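199aa long hypothetical Trp repressor binding protein (Sulfolobus tokodaii, PDB 2ZKI) is of uncharacterised function but, as a flavodoxin-like relative of the WrbA proteins, probably binds FMN and transfers electrons from NAD(P)H. Local coordinates at residues 7-12 / 73-78; 12-17 / 37-42; 63-68 / 90-95; 113-118 / 163-168. One frame throughout, in Å; residues are numbered along the deposited sequence.

Contact 1. Residues 7-12 / 73-78; sequences ILVLFY and GFAIGS
Leu-8 rests its CD2 methyl on the rim of the Phe-74 ring, close to the ring plane and 3.6 Å from Phe-74 CE1. The two side chains meet slantwise. Their first torsions set the two CG atoms differently, Leu-8 CG anti to its backbone N (chi1 -174°) and Phe-74 CG anti to its carbonyl carbon. Next on the same face, Leu-10 and Ile-76 lie side by side and point the same way, with Leu-10 CD2 4.1 Å from Ile-76 CG1. On the face of Ile-7, Val-9 and Phe-11 the partners on the second strand are only glycine and alanine. Val-9 CG2 meets Ala-75 CB at 4.1 Å, and Ile-7 CD1 sits 3.8 Å from Gly-73 CA.

Residue-for-residue pairing from Ile-7/Gly-73 to Phe-11/Gly-77 defines a parallel strand pair, its axes 4.6 Å apart and inclined by 13°. Five backbone hydrogen bonds confirm it, from Leu-8 N to Gly-73 O (3.0 Å) at one end to Tyr-12 N on Gly-77 O at the other.

This is the buried middle of a flavodoxin-like parallel sheet. Strand 34-39 bonds to the far edge of 7-11, and Ser-78 O takes a bond from Thr-114 OG1 of strand 109-115. Helix 16-31 packs on Val-9, Phe-11 and Ala-75, while helix 87-94 brings Leu-89 against Leu-10 and Ile-76.

Contact 2. Residues 12-17 / 37-42; sequences YGYGSI and IRRVRE. With SO4 (sulfate ion), chain I.
Tyr-12 and Tyr-14 both direct their hydroxyls to one oxygen, Glu-42 OE2, tying together the two loops at the C-terminal ends of neighbouring strands in the beta-alpha-beta unit 6-11, 16-31, 34-39. Tyr-12 OH gives its bond to the syn lone pair of Glu-42 OE2 at 2.7 Å, its ring standing 86° from the carboxylate plane. Tyr-14 OH reaches Glu-42 OE2 at 2.6 Å from the anti side, somewhat out of plane, and its ring is turned only 29° from the carboxylate. The acid gets there by bending at chi2 (61°) after a CG anti to the backbone N. Its other oxygen, OE1, accepts from Leu-44 N, and three donors on one carboxylate would probably favour its charged form. An alanine at Glu-42 would probably leave both tyrosine hydroxyls without their common oxygen and Leu-44 N without its acceptor.

Nearer the strand, Val-40 CG2 comes to the edge of the Tyr-12 ring, 3.8 Å from Tyr-12 CD1, the side chains crossing at about a right angle. Arg-39 NH2 comes within 4.3 Å of Tyr-14 CE1, and Phe-54 meets Tyr-14 edge-to-face.

Loop 12-17 probably corresponds to the FMN phosphate loop of flavodoxins, and the sulfate here, probably from the crystallisation liquor, is consistent with that role. Gly-13 has backbone angles that call for glycine. Tyr-14 N donates to sulfate O4 at 2.9 Å, and Ile-17 CG2 lies 3.6 Å from sulfate O2.

Contact 3. Residues 63-68 / 90-95; sequences VTLDDM and KTFLDT
Phe-92 is the bump of this contact, a ring pushed out from helix 87-94 into a hollow whose walls are Val-63, Leu-65 and Met-68. Its CG is anti to the backbone N (chi1 166°). Val-63 meets it tip to tip and lies over one face: CG1 is 3.8 Å from the centroid of the Phe-92 ring and 19° off the normal, a CH-pi contact displaced toward the rim. The branch of the valine widens this wall, since Val-63 CG2 also approaches Phe-92 CZ, at 3.9 Å. Met-68 supplies a second wall at the edge. Bent at chi2 and chi3, it slides past the ring in the opposite direction, and its SD lies 5.2 Å from the Phe-92 centroid, 88° off the normal, a Met-aromatic contact made in the ring plane. Leu-65 fits more loosely, its CD2 4.5 Å from Phe-92 CE1 and 4.2 Å from Thr-95 O. An alanine in place of Phe-92 would probably open a gap between Val-63 and Met-68 and leave both without the ring they pack against.

The chain around the hollow is held locally. Thr-64 N gives a bond to Asp-67 OD1 (2.9 Å), and Thr-95 OG1 bonds back to Phe-92 O.

The start of helix 65-70 and the loop before it thus meet helix 87-94 on one face of the sheet, where Leu-10 of strand 6-11 touches both Val-63 and Phe-92 and Leu-8 touches Met-68. Leu-99 of helix 97-101 packs on Leu-65 and Met-68, while Lys-90, Thr-91 and Asp-94 of helix 87-94 bond to the second subunit.

Contact 4. Residues 113-118 / 163-168; sequences FTEAST and ATHLGS
Glu-115 lies alongside His-165, the two side chains pointing the same way with carboxylate and ring planes 42° apart. From its start, Glu-115 CB is 4.1 Å from His-165 O. Glu-115 CG, anti to the backbone N (chi1 176°), comes closer to that oxygen, 3.5 Å from His-165 O, and also reaches the edge of the imidazole, 4.0 Å from His-165 CD2. The chain bends at chi2, and CD passes on toward Gly-167. At the tip, Glu-115 OE2 stands 3.1 Å from Gly-167 O; both are acceptors, so the pair is proximity without a bond. Nor is the histidine its ion-pair mate, with Glu-115 OE2 5.5 Å from His-165 NE2; His-165 ND1 is bonded to Glu-176.

The backbones do the joining. Thr-114 N donates to Ala-163 O at 3.2 Å, Ala-116 N to His-165 O at 3.3 Å, and Gly-167 N returns a bond to Ala-116 O. On the other side of the pair, Thr-114 CG2 and Thr-164 CG2 touch at 3.6 Å, while Thr-114 OG1 bonds to Ser-78 O and Thr-164 OG1 accepts from Gly-158 N.

Segment 163-168, which has no regular structure of its own, therefore runs beside the end of strand 109-115, on the edge remote from strand 73-79. Ser-16 of helix 16-31 touches Glu-115 and His-165, helix 174-195 backs Phe-113 and Ala-163, and Thr-118 OG1 bonds to Tyr-146 of the third subunit.

In the fold
Contact 1 is the core to which the others attach, its centre about 4 Å from that of the chain. Contact 2 shares Tyr-12 with it and brings in neighbouring strand 34-39, where Val-9 O and Arg-38 N are 2.9 Å apart. Contact 3 packs on the sheet face that carries Leu-10, with Leu-10 CD2 3.6 Å from Phe-92 CE2. Contact 4 joins through Ser-78 O and Thr-114 OG1, 2.7 Å apart. Contacts 2 and 4 converge where Ser-16 OG lies 3.2 Å from His-165 CD2, near the sulfate (Glu-115 side chain about 4 Å away) that probably marks the FMN phosphate site. Contacts 3 and 4 have centres about 23 Å apart and do not touch.

Contact 1. Residues 7-12 / 73-78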
loop_
_atom_site.group_PDB
_atom_site.type_symbol
_atom_site.label_atom_id
_atom_site.label_comp_id
_atom_site.label_asym_id
_atom_site.label_seq_id
_atom_site.Cartn_x
_atom_site.Cartn_y
_atom_site.Cartn_z
ATOM N N ILE A 7 26.879 -3.060 -6.293
ATOM C CA ILE A 7 25.686 -2.252 -6.076
ATOM C C ILE A 7 25.262 -1.566 -7.368
ATOM O O ILE A 7 26.025 -0.791 -7.950
ATOM C CB ILE A 7 25.896 -1.206 -4.941
ATOM C CG1 ILE A 7 26.186 -1.902 -3.599
ATOM C CG2 ILE A 7 24.697 -0.251 -4.828
ATOM C CD1 ILE A 7 25.125 -2.905 -3.142
ATOM N N LEU A 8 24.045 -1.873 -7.813
ATOM C CA LEU A 8 23.465 -1.223 -8.981
ATOM C C LEU A 8 22.504 -0.122 -8.554
ATOM O O LEU A 8 21.526 -0.374 -7.846
ATOM C CB LEU A 8 22.739 -2.240 -9.873
ATOM C CG LEU A 8 22.202 -1.742 -11.220
ATOM C CD1 LEU A 8 23.321 -1.605 -12.240
ATOM C CD2 LEU A 8 21.127 -2.670 -11.741
ATOM N N VAL A 9 22.797 1.101 -8.980
ATOM C CA VAL A 9 21.893 2.220 -8.763
ATOM C C VAL A 9 21.089 2.432 -10.045
ATOM O O VAL A 9 21.607 2.925 -11.051
ATOM C CB VAL A 9 22.640 3.508 -8.329
ATOM C CG1 VAL A 9 21.657 4.641 -8.087
ATOM C CG2 VAL A 9 23.469 3.256 -7.071
ATOM N N LEU A 10 19.826 2.025 -9.994
ATOM C CA LEU A 10 18.927 2.083 -11.136
ATOM C C LEU A 10 17.894 3.182 -10.924
ATOM O O LEU A 10 17.334 3.306 -9.836
ATOM C CB LEU A 10 18.239 0.728 -11.315
ATOM C CG LEU A 10 17.249 0.515 -12.462
ATOM C CD1 LEU A 10 17.927 0.704 -13.799
ATOM C CD2 LEU A 10 16.641 -0.871 -12.362
ATOM N N PHE A 11 17.647 3.981 -11.959
ATOM C CA PHE A 11 16.709 5.095 -11.847
ATOM C C PHE A 11 16.084 5.535 -13.168
ATOM O O PHE A 11 16.676 5.377 -14.234
ATOM C CB PHE A 11 17.369 6.294 -11.144
ATOM C CG PHE A 11 18.372 7.034 -11.991
ATOM C CD1 PHE A 11 19.693 6.609 -12.062
ATOM C CD2 PHE A 11 17.997 8.170 -12.704
ATOM C CE1 PHE A 11 20.622 7.297 -12.841
ATOM C CE2 PHE A 11 18.920 8.863 -13.485
ATOM C CZ PHE A 11 20.232 8.426 -13.553
ATOM N N TYR A 12 14.872 6.078 -13.079
ATOM C CA TYR A 12 14.283 6.851 -14.163
ATOM C C TYR A 12 14.454 8.327 -13.817
ATOM O O TYR A 12 14.454 8.689 -12.639
ATOM C CB TYR A 12 12.796 6.515 -14.332
ATOM C CG TYR A 12 12.078 7.390 -15.342
ATOM C CD1 TYR A 12 12.010 7.028 -16.686
ATOM C CD2 TYR A 12 11.476 8.589 -14.952
ATOM C CE1 TYR A 12 11.359 7.833 -17.617
ATOM C CE2 TYR A 12 10.824 9.402 -15.872
ATOM C CZ TYR A 12 10.767 9.019 -17.202
ATOM O OH TYR A 12 10.120 9.824 -18.113
ATOM N N GLY A 73 23.244 -6.176 -4.965
ATOM C CA GLY A 73 22.326 -5.286 -4.254
ATOM C C GLY A 73 21.838 -4.162 -5.151
ATOM O O GLY A 73 22.538 -3.751 -6.084
ATOM N N PHE A 74 20.643 -3.651 -4.858
ATOM C CA PHE A 74 19.964 -2.709 -5.748
ATOM C C PHE A 74 19.481 -1.437 -5.063
ATOM O O PHE A 74 18.917 -1.485 -3.972
ATOM C CB PHE A 74 18.771 -3.392 -6.418
ATOM C CG PHE A 74 19.151 -4.480 -7.374
ATOM C CD1 PHE A 74 19.376 -4.196 -8.714
ATOM C CD2 PHE A 74 19.274 -5.796 -6.936
ATOM C CE1 PHE A 74 19.723 -5.204 -9.603
ATOM C CE2 PHE A 74 19.621 -6.813 -7.818
ATOM C CZ PHE A 74 19.846 -6.516 -9.154
ATOM N N ALA A 75 19.706 -0.304 -5.726
ATOM C CA ALA A 75 19.130 0.976 -5.323
ATOM C C ALA A 75 18.246 1.480 -6.462
ATOM O O ALA A 75 18.717 2.162 -7.378
ATOM C CB ALA A 75 20.224 1.980 -4.990
ATOM N N ILE A 76 16.966 1.118 -6.407
ATOM C CA ILE A 76 16.016 1.423 -7.479
ATOM C C ILE A 76 15.187 2.666 -7.151
ATOM O O ILE A 76 14.535 2.731 -6.108
ATOM C CB ILE A 76 15.106 0.206 -7.792
ATOM C CG1 ILE A 76 15.957 -0.978 -8.276
ATOM C CG2 ILE A 76 14.041 0.572 -8.830
ATOM C CD1 ILE A 76 15.247 -2.321 -8.264
ATOM N N GLY A 77 15.219 3.646 -8.051
ATOM C CA GLY A 77 14.550 4.922 -7.822
ATOM C C GLY A 77 13.817 5.495 -9.016
ATOM O O GLY A 77 14.052 5.092 -10.155
ATOM N N SER A 78 12.924 6.442 -8.734
ATOM C CA SER A 78 12.108 7.120 -9.743
ATOM C C SER A 78 11.382 8.296 -9.105
ATOM O O SER A 78 10.919 8.185 -7.969
ATOM C CB SER A 78 11.071 6.161 -10.338
ATOM O OG SER A 78 10.051 6.863 -11.030
#

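Contact 2. Residues 12-17 / 37-42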
loop_
_atom_site.group_PDB
_atom_site.type_symbol
_atom_site.label_atom_id
_atom_site.label_comp_id
_atom_site.label_asym_id
_atom_site.label_seq_id
_atom_site.Cartn_x
_atom_site.Cartn_y
_atom_site.Cartn_z
ATOM N N TYR A 12 14.872 6.078 -13.079
ATOM C CA TYR A 12 14.283 6.851 -14.163
ATOM C C TYR A 12 14.454 8.327 -13.817
ATOM O O TYR A 12 14.454 8.689 -12.639
ATOM C CB TYR A 12 12.796 6.515 -14.332
ATOM C CG TYR A 12 12.078 7.390 -15.342
ATOM C CD1 TYR A 12 12.010 7.028 -16.686
ATOM C CD2 TYR A 12 11.476 8.589 -14.952
ATOM C CE1 TYR A 12 11.359 7.833 -17.617
ATOM C CE2 TYR A 12 10.824 9.402 -15.872
ATOM C CZ TYR A 12 10.767 9.019 -17.202
ATOM O OH TYR A 12 10.120 9.824 -18.113
ATOM N N GLY A 13 14.616 9.174 -14.830
ATOM C CA GLY A 13 14.576 10.617 -14.606
ATOM C C GLY A 13 15.701 11.447 -15.191
ATOM O O GLY A 13 16.687 10.916 -15.709
ATOM N N TYR A 14 15.541 12.764 -15.086
ATOM C CA TYR A 14 16.434 13.725 -15.725
ATOM C C TYR A 14 16.788 14.899 -14.804
ATOM O O TYR A 14 17.662 15.709 -15.131
ATOM C CB TYR A 14 15.801 14.252 -17.025
ATOM C CG TYR A 14 15.326 13.168 -17.971
ATOM C CD1 TYR A 14 16.202 12.576 -18.880
ATOM C CD2 TYR A 14 13.999 12.730 -17.954
ATOM C CE1 TYR A 14 15.776 11.575 -19.746
ATOM C CE2 TYR A 14 13.562 11.730 -18.818
ATOM C CZ TYR A 14 14.456 11.158 -19.713
ATOM O OH TYR A 14 14.037 10.169 -20.573
ATOM N N GLY A 15 16.115 14.980 -13.657
ATOM C CA GLY A 15 16.268 16.113 -12.741
ATOM C C GLY A 15 17.040 15.811 -11.467
ATOM O O GLY A 15 18.165 15.299 -11.513
ATOM N N SER A 16 16.426 16.138 -10.330
ATOM C CA SER A 16 17.046 15.967 -9.010
ATOM C C SER A 16 17.194 14.504 -8.582
ATOM O O SER A 16 17.949 14.197 -7.653
ATOM C CB SER A 16 16.268 16.754 -7.948
ATOM O OG SER A 16 14.895 16.398 -7.941
ATOM N N ILE A 17 16.472 13.613 -9.259
ATOM C CA ILE A 17 16.570 12.173 -9.013
ATOM C C ILE A 17 17.950 11.635 -9.420
ATOM O O ILE A 17 18.461 10.689 -8.811
ATOM C CB ILE A 17 15.407 11.390 -9.712
ATOM C CG1 ILE A 17 15.402 9.909 -9.313
ATOM C CG2 ILE A 17 15.448 11.558 -11.228
ATOM C CD1 ILE A 17 14.645 9.612 -8.036
ATOM N N ILE A 37 26.031 3.013 -11.963
ATOM C CA ILE A 37 24.853 3.872 -12.047
ATOM C C ILE A 37 24.265 3.767 -13.454
ATOM O O ILE A 37 24.929 4.088 -14.443
ATOM C CB ILE A 37 25.184 5.347 -11.694
ATOM C CG1 ILE A 37 25.607 5.465 -10.225
ATOM C CG2 ILE A 37 23.990 6.258 -11.985
ATOM C CD1 ILE A 37 26.290 6.776 -9.870
ATOM N N ARG A 38 23.023 3.297 -13.532
ATOM C CA ARG A 38 22.350 3.081 -14.809
ATOM C C ARG A 38 20.963 3.716 -14.813
ATOM O O ARG A 38 20.294 3.769 -13.780
ATOM C CB ARG A 38 22.214 1.583 -15.099
ATOM C CG ARG A 38 23.504 0.759 -15.064
ATOM C CD ARG A 38 24.279 0.829 -16.370
ATOM N NE ARG A 38 25.395 1.767 -16.294
ATOM C CZ ARG A 38 26.669 1.417 -16.134
ATOM N NH1 ARG A 38 27.017 0.139 -16.039
ATOM N NH2 ARG A 38 27.604 2.353 -16.076
ATOM N N ARG A 39 20.538 4.191 -15.982
ATOM C CA ARG A 39 19.178 4.706 -16.176
ATOM C C ARG A 39 18.374 3.814 -17.129
ATOM O O ARG A 39 18.942 2.962 -17.817
ATOM C CB ARG A 39 19.193 6.169 -16.652
ATOM C CG ARG A 39 20.082 6.468 -17.858
ATOM C CD ARG A 39 19.341 6.306 -19.180
ATOM N NE ARG A 39 20.120 6.820 -20.306
ATOM C CZ ARG A 39 19.928 8.006 -20.878
ATOM N NH1 ARG A 39 20.695 8.380 -21.893
ATOM N NH2 ARG A 39 18.972 8.820 -20.445
ATOM N N VAL A 40 17.056 4.007 -17.155
ATOM C CA VAL A 40 16.176 3.219 -18.024
ATOM C C VAL A 40 15.775 3.968 -19.296
ATOM O O VAL A 40 15.856 5.196 -19.360
ATOM C CB VAL A 40 14.894 2.721 -17.287
ATOM C CG1 VAL A 40 15.240 1.666 -16.251
ATOM C CG2 VAL A 40 14.125 3.882 -16.657
ATOM N N ARG A 41 15.344 3.201 -20.295
ATOM C CA ARG A 41 14.854 3.720 -21.569
ATOM C C ARG A 41 13.570 4.524 -21.375
ATOM O O ARG A 41 12.748 4.194 -20.518
ATOM C CB ARG A 41 14.580 2.544 -22.506
ATOM C CG ARG A 41 14.624 2.855 -23.990
ATOM C CD ARG A 41 13.932 1.743 -24.763
ATOM N NE ARG A 41 14.475 1.559 -26.108
ATOM C CZ ARG A 41 15.445 0.702 -26.420
ATOM N NH1 ARG A 41 15.999 -0.062 -25.484
ATOM N NH2 ARG A 41 15.866 0.609 -27.675
ATOM N N GLU A 42 13.399 5.575 -22.174
ATOM C CA GLU A 42 12.178 6.380 -22.144
ATOM C C GLU A 42 11.046 5.692 -22.908
ATOM O O GLU A 42 11.262 5.125 -23.982
ATOM C CB GLU A 42 12.436 7.784 -22.707
ATOM C CG GLU A 42 11.245 8.742 -22.616
ATOM C CD GLU A 42 10.790 8.987 -21.187
ATOM O OE1 GLU A 42 9.780 8.379 -20.767
ATOM O OE2 GLU A 42 11.446 9.777 -20.477
HETATM S S SO4 I . 12.428 14.357 -13.751
HETATM O O1 SO4 I . 13.025 15.685 -13.864
HETATM O O2 SO4 I . 12.912 13.707 -12.535
HETATM O O3 SO4 I . 10.973 14.486 -13.698
HETATM O O4 SO4 I . 12.807 13.549 -14.907
#

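Contact 3. Residues 63-68 / 90-95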
loop_
_atom_site.group_PDB
_atom_site.type_symbol
_atom_site.label_atom_id
_atom_site.label_comp_id
_atom_site.label_asym_id
_atom_site.label_seq_id
_atom_site.Cartn_x
_atom_site.Cartn_y
_atom_site.Cartn_z
ATOM N N VAL A 63 20.637 0.912 -18.731
ATOM C CA VAL A 63 20.707 -0.363 -18.030
ATOM C C VAL A 63 20.455 -1.527 -18.986
ATOM O O VAL A 63 19.645 -1.425 -19.906
ATOM C CB VAL A 63 19.709 -0.411 -16.841
ATOM C CG1 VAL A 63 18.263 -0.315 -17.325
ATOM C CG2 VAL A 63 19.924 -1.660 -15.986
ATOM N N THR A 64 21.174 -2.622 -18.767
ATOM C CA THR A 64 20.949 -3.861 -19.498
ATOM C C THR A 64 20.538 -4.952 -18.509
ATOM O O THR A 64 20.665 -4.773 -17.295
ATOM C CB THR A 64 22.211 -4.296 -20.283
ATOM O OG1 THR A 64 23.315 -4.442 -19.381
ATOM C CG2 THR A 64 22.567 -3.270 -21.356
ATOM N N LEU A 65 20.040 -6.074 -19.024
ATOM C CA LEU A 65 19.670 -7.212 -18.180
ATOM C C LEU A 65 20.886 -7.910 -17.558
ATOM O O LEU A 65 20.747 -8.657 -16.588
ATOM C CB LEU A 65 18.807 -8.213 -18.958
ATOM C CG LEU A 65 17.386 -7.780 -19.339
ATOM C CD1 LEU A 65 16.815 -8.702 -20.406
ATOM C CD2 LEU A 65 16.459 -7.722 -18.125
ATOM N N ASP A 66 22.070 -7.661 -18.118
ATOM C CA ASP A 66 23.326 -8.143 -17.542
ATOM C C ASP A 66 23.654 -7.415 -16.238
ATOM O O ASP A 66 24.229 -8.005 -15.317
ATOM C CB ASP A 66 24.481 -7.980 -18.536
ATOM C CG ASP A 66 24.434 -8.995 -19.667
ATOM O OD1 ASP A 66 24.219 -10.197 -19.391
ATOM O OD2 ASP A 66 24.628 -8.590 -20.835
ATOM N N ASP A 67 23.282 -6.135 -16.173
ATOM C CA ASP A 67 23.488 -5.304 -14.984
ATOM C C ASP A 67 22.752 -5.837 -13.752
ATOM O O ASP A 67 23.226 -5.690 -12.623
ATOM C CB ASP A 67 23.064 -3.858 -15.263
ATOM C CG ASP A 67 23.985 -3.151 -16.248
ATOM O OD1 ASP A 67 23.493 -2.275 -16.987
ATOM O OD2 ASP A 67 25.195 -3.462 -16.284
ATOM N N MET A 68 21.596 -6.455 -13.981
ATOM C CA MET A 68 20.801 -7.051 -12.913
ATOM C C MET A 68 21.439 -8.347 -12.407
ATOM O O MET A 68 21.370 -8.659 -11.215
ATOM C CB MET A 68 19.369 -7.316 -13.391
ATOM C CG MET A 68 18.657 -6.109 -14.003
ATOM S SD MET A 68 18.211 -4.821 -12.819
ATOM C CE MET A 68 16.844 -5.598 -11.959
ATOM N N LYS A 90 8.756 1.265 -14.911
ATOM C CA LYS A 90 7.776 0.186 -14.851
ATOM C C LYS A 90 7.874 -0.739 -16.065
ATOM O O LYS A 90 7.739 -1.955 -15.935
ATOM C CB LYS A 90 6.355 0.746 -14.701
ATOM C CG LYS A 90 5.276 -0.283 -14.338
ATOM C CD LYS A 90 5.338 -0.704 -12.870
ATOM C CE LYS A 90 6.097 -2.016 -12.668
ATOM N NZ LYS A 90 5.261 -3.209 -12.964
ATOM N N THR A 91 8.123 -0.163 -17.238
ATOM C CA THR A 91 8.278 -0.954 -18.459
ATOM C C THR A 91 9.543 -1.819 -18.424
ATOM O O THR A 91 9.495 -3.000 -18.779
ATOM C CB THR A 91 8.258 -0.074 -19.726
ATOM O OG1 THR A 91 7.083 0.745 -19.726
ATOM C CG2 THR A 91 8.250 -0.935 -20.974
ATOM N N PHE A 92 10.664 -1.242 -17.987
ATOM C CA PHE A 92 11.904 -2.011 -17.853
ATOM C C PHE A 92 11.765 -3.154 -16.851
ATOM O O PHE A 92 12.291 -4.245 -17.072
ATOM C CB PHE A 92 13.093 -1.131 -17.459
ATOM C CG PHE A 92 14.289 -1.922 -17.002
ATOM C CD1 PHE A 92 15.136 -2.523 -17.929
ATOM C CD2 PHE A 92 14.546 -2.102 -15.645
ATOM C CE1 PHE A 92 16.232 -3.275 -17.513
ATOM C CE2 PHE A 92 15.639 -2.854 -15.219
ATOM C CZ PHE A 92 16.486 -3.439 -16.156
ATOM N N LEU A 93 11.072 -2.896 -15.745
ATOM C CA LEU A 93 10.860 -3.919 -14.730
ATOM C C LEU A 93 9.953 -5.039 -15.238
ATOM O O LEU A 93 10.036 -6.177 -14.771
ATOM C CB LEU A 93 10.318 -3.306 -13.433
ATOM C CG LEU A 93 11.284 -2.445 -12.609
ATOM C CD1 LEU A 93 10.627 -1.981 -11.316
ATOM C CD2 LEU A 93 12.591 -3.173 -12.313
ATOM N N ASP A 94 9.097 -4.711 -16.205
ATOM C CA ASP A 94 8.244 -5.703 -16.851
ATOM C C ASP A 94 9.055 -6.623 -17.766
ATOM O O ASP A 94 8.691 -7.784 -17.960
ATOM C CB ASP A 94 7.106 -5.026 -17.628
ATOM C CG ASP A 94 5.991 -4.511 -16.717
ATOM O OD1 ASP A 94 4.977 -4.003 -17.242
ATOM O OD2 ASP A 94 6.118 -4.612 -15.479
ATOM N N THR A 95 10.157 -6.105 -18.311
ATOM C CA THR A 95 11.041 -6.891 -19.180
ATOM C C THR A 95 11.917 -7.888 -18.409
ATOM O O THR A 95 12.519 -8.780 -19.011
ATOM C CB THR A 95 11.948 -5.998 -20.073
ATOM O OG1 THR A 95 12.900 -5.294 -19.267
ATOM C CG2 THR A 95 11.122 -5.003 -20.878
#

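Contact 4. Residues 113-118 / 163-168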
loop_
_atom_site.group_PDB
_atom_site.type_symbol
_atom_site.label_atom_id
_atom_site.label_comp_id
_atom_site.label_asym_id
_atom_site.label_seq_id
_atom_site.Cartn_x
_atom_site.Cartn_y
_atom_site.Cartn_z
ATOM N N PHE A 113 14.248 4.828 -3.540
ATOM C CA PHE A 113 14.309 6.278 -3.385
ATOM C C PHE A 113 13.437 6.989 -4.420
ATOM O O PHE A 113 13.194 6.468 -5.510
ATOM C CB PHE A 113 15.758 6.781 -3.424
ATOM C CG PHE A 113 16.476 6.524 -4.727
ATOM C CD1 PHE A 113 17.024 5.274 -5.007
ATOM C CD2 PHE A 113 16.644 7.550 -5.655
ATOM C CE1 PHE A 113 17.706 5.045 -6.199
ATOM C CE2 PHE A 113 17.323 7.329 -6.851
ATOM C CZ PHE A 113 17.856 6.075 -7.123
ATOM N N THR A 114 12.961 8.177 -4.064
ATOM C CA THR A 114 12.012 8.906 -4.899
ATOM C C THR A 114 12.151 10.423 -4.732
ATOM O O THR A 114 13.042 10.898 -4.027
ATOM C CB THR A 114 10.549 8.424 -4.645
ATOM O OG1 THR A 114 9.682 8.954 -5.653
ATOM C CG2 THR A 114 10.043 8.839 -3.263
ATOM N N GLU A 115 11.273 11.169 -5.398
ATOM C CA GLU A 115 11.294 12.627 -5.388
ATOM C C GLU A 115 9.890 13.141 -5.680
ATOM O O GLU A 115 9.182 12.581 -6.516
ATOM C CB GLU A 115 12.296 13.146 -6.433
ATOM C CG GLU A 115 12.367 14.669 -6.599
ATOM C CD GLU A 115 11.405 15.209 -7.659
ATOM O OE1 GLU A 115 11.246 14.553 -8.715
ATOM O OE2 GLU A 115 10.813 16.292 -7.438
ATOM N N ALA A 116 9.493 14.200 -4.980
ATOM C CA ALA A 116 8.201 14.846 -5.201
ATOM C C ALA A 116 8.312 16.360 -5.042
ATOM O O ALA A 116 9.106 16.855 -4.236
ATOM C CB ALA A 116 7.152 14.285 -4.252
ATOM N N SER A 117 7.508 17.086 -5.813
ATOM C CA SER A 117 7.514 18.548 -5.781
ATOM C C SER A 117 6.842 19.121 -4.523
ATOM O O SER A 117 7.354 20.067 -3.925
ATOM C CB SER A 117 6.884 19.118 -7.056
ATOM O OG SER A 117 5.610 18.546 -7.294
ATOM N N THR A 118 5.706 18.542 -4.132
ATOM C CA THR A 118 4.971 18.979 -2.935
ATOM C C THR A 118 5.371 18.182 -1.689
ATOM O O THR A 118 5.840 17.048 -1.795
ATOM C CB THR A 118 3.442 18.880 -3.129
ATOM O OG1 THR A 118 3.086 17.531 -3.452
ATOM C CG2 THR A 118 2.973 19.806 -4.240
ATOM N N ALA A 163 15.430 7.761 0.738
ATOM C CA ALA A 163 15.935 9.099 0.440
ATOM C C ALA A 163 15.053 9.798 -0.591
ATOM O O ALA A 163 14.648 9.195 -1.589
ATOM C CB ALA A 163 17.370 9.025 -0.055
ATOM N N THR A 164 14.747 11.068 -0.339
ATOM C CA THR A 164 13.923 11.853 -1.256
ATOM C C THR A 164 14.466 13.264 -1.436
ATOM O O THR A 164 15.371 13.688 -0.718
ATOM C CB THR A 164 12.446 11.951 -0.787
ATOM O OG1 THR A 164 12.375 12.674 0.449
ATOM C CG2 THR A 164 11.814 10.568 -0.609
ATOM N N HIS A 165 13.907 13.975 -2.413
ATOM C CA HIS A 165 14.144 15.402 -2.584
ATOM C C HIS A 165 12.812 16.139 -2.625
ATOM O O HIS A 165 11.852 15.664 -3.237
ATOM C CB HIS A 165 14.944 15.681 -3.859
ATOM C CG HIS A 165 15.027 17.135 -4.213
ATOM N ND1 HIS A 165 15.834 18.021 -3.533
ATOM C CD2 HIS A 165 14.390 17.859 -5.163
ATOM C CE1 HIS A 165 15.696 19.227 -4.055
ATOM N NE2 HIS A 165 14.826 19.155 -5.046
ATOM N N LEU A 166 12.762 17.292 -1.959
ATOM C CA LEU A 166 11.565 18.131 -1.935
ATOM C C LEU A 166 11.712 19.325 -2.875
ATOM O O LEU A 166 12.728 20.021 -2.856
ATOM C CB LEU A 166 11.250 18.601 -0.507
ATOM C CG LEU A 166 10.126 19.629 -0.314
ATOM C CD1 LEU A 166 8.776 19.054 -0.692
ATOM C CD2 LEU A 166 10.096 20.157 1.110
ATOM N N GLY A 167 10.689 19.547 -3.694
ATOM C CA GLY A 167 10.664 20.668 -4.631
ATOM C C GLY A 167 10.992 20.277 -6.060
ATOM O O GLY A 167 11.415 19.144 -6.327
ATOM N N SER A 168 10.794 21.225 -6.978
ATOM C CA SER A 168 11.091 21.024 -8.400
ATOM C C SER A 168 12.522 21.444 -8.767
ATOM O O SER A 168 12.926 21.350 -9.931
ATOM C CB SER A 168 10.061 21.745 -9.281
ATOM O OG SER A 168 9.926 23.106 -8.911
#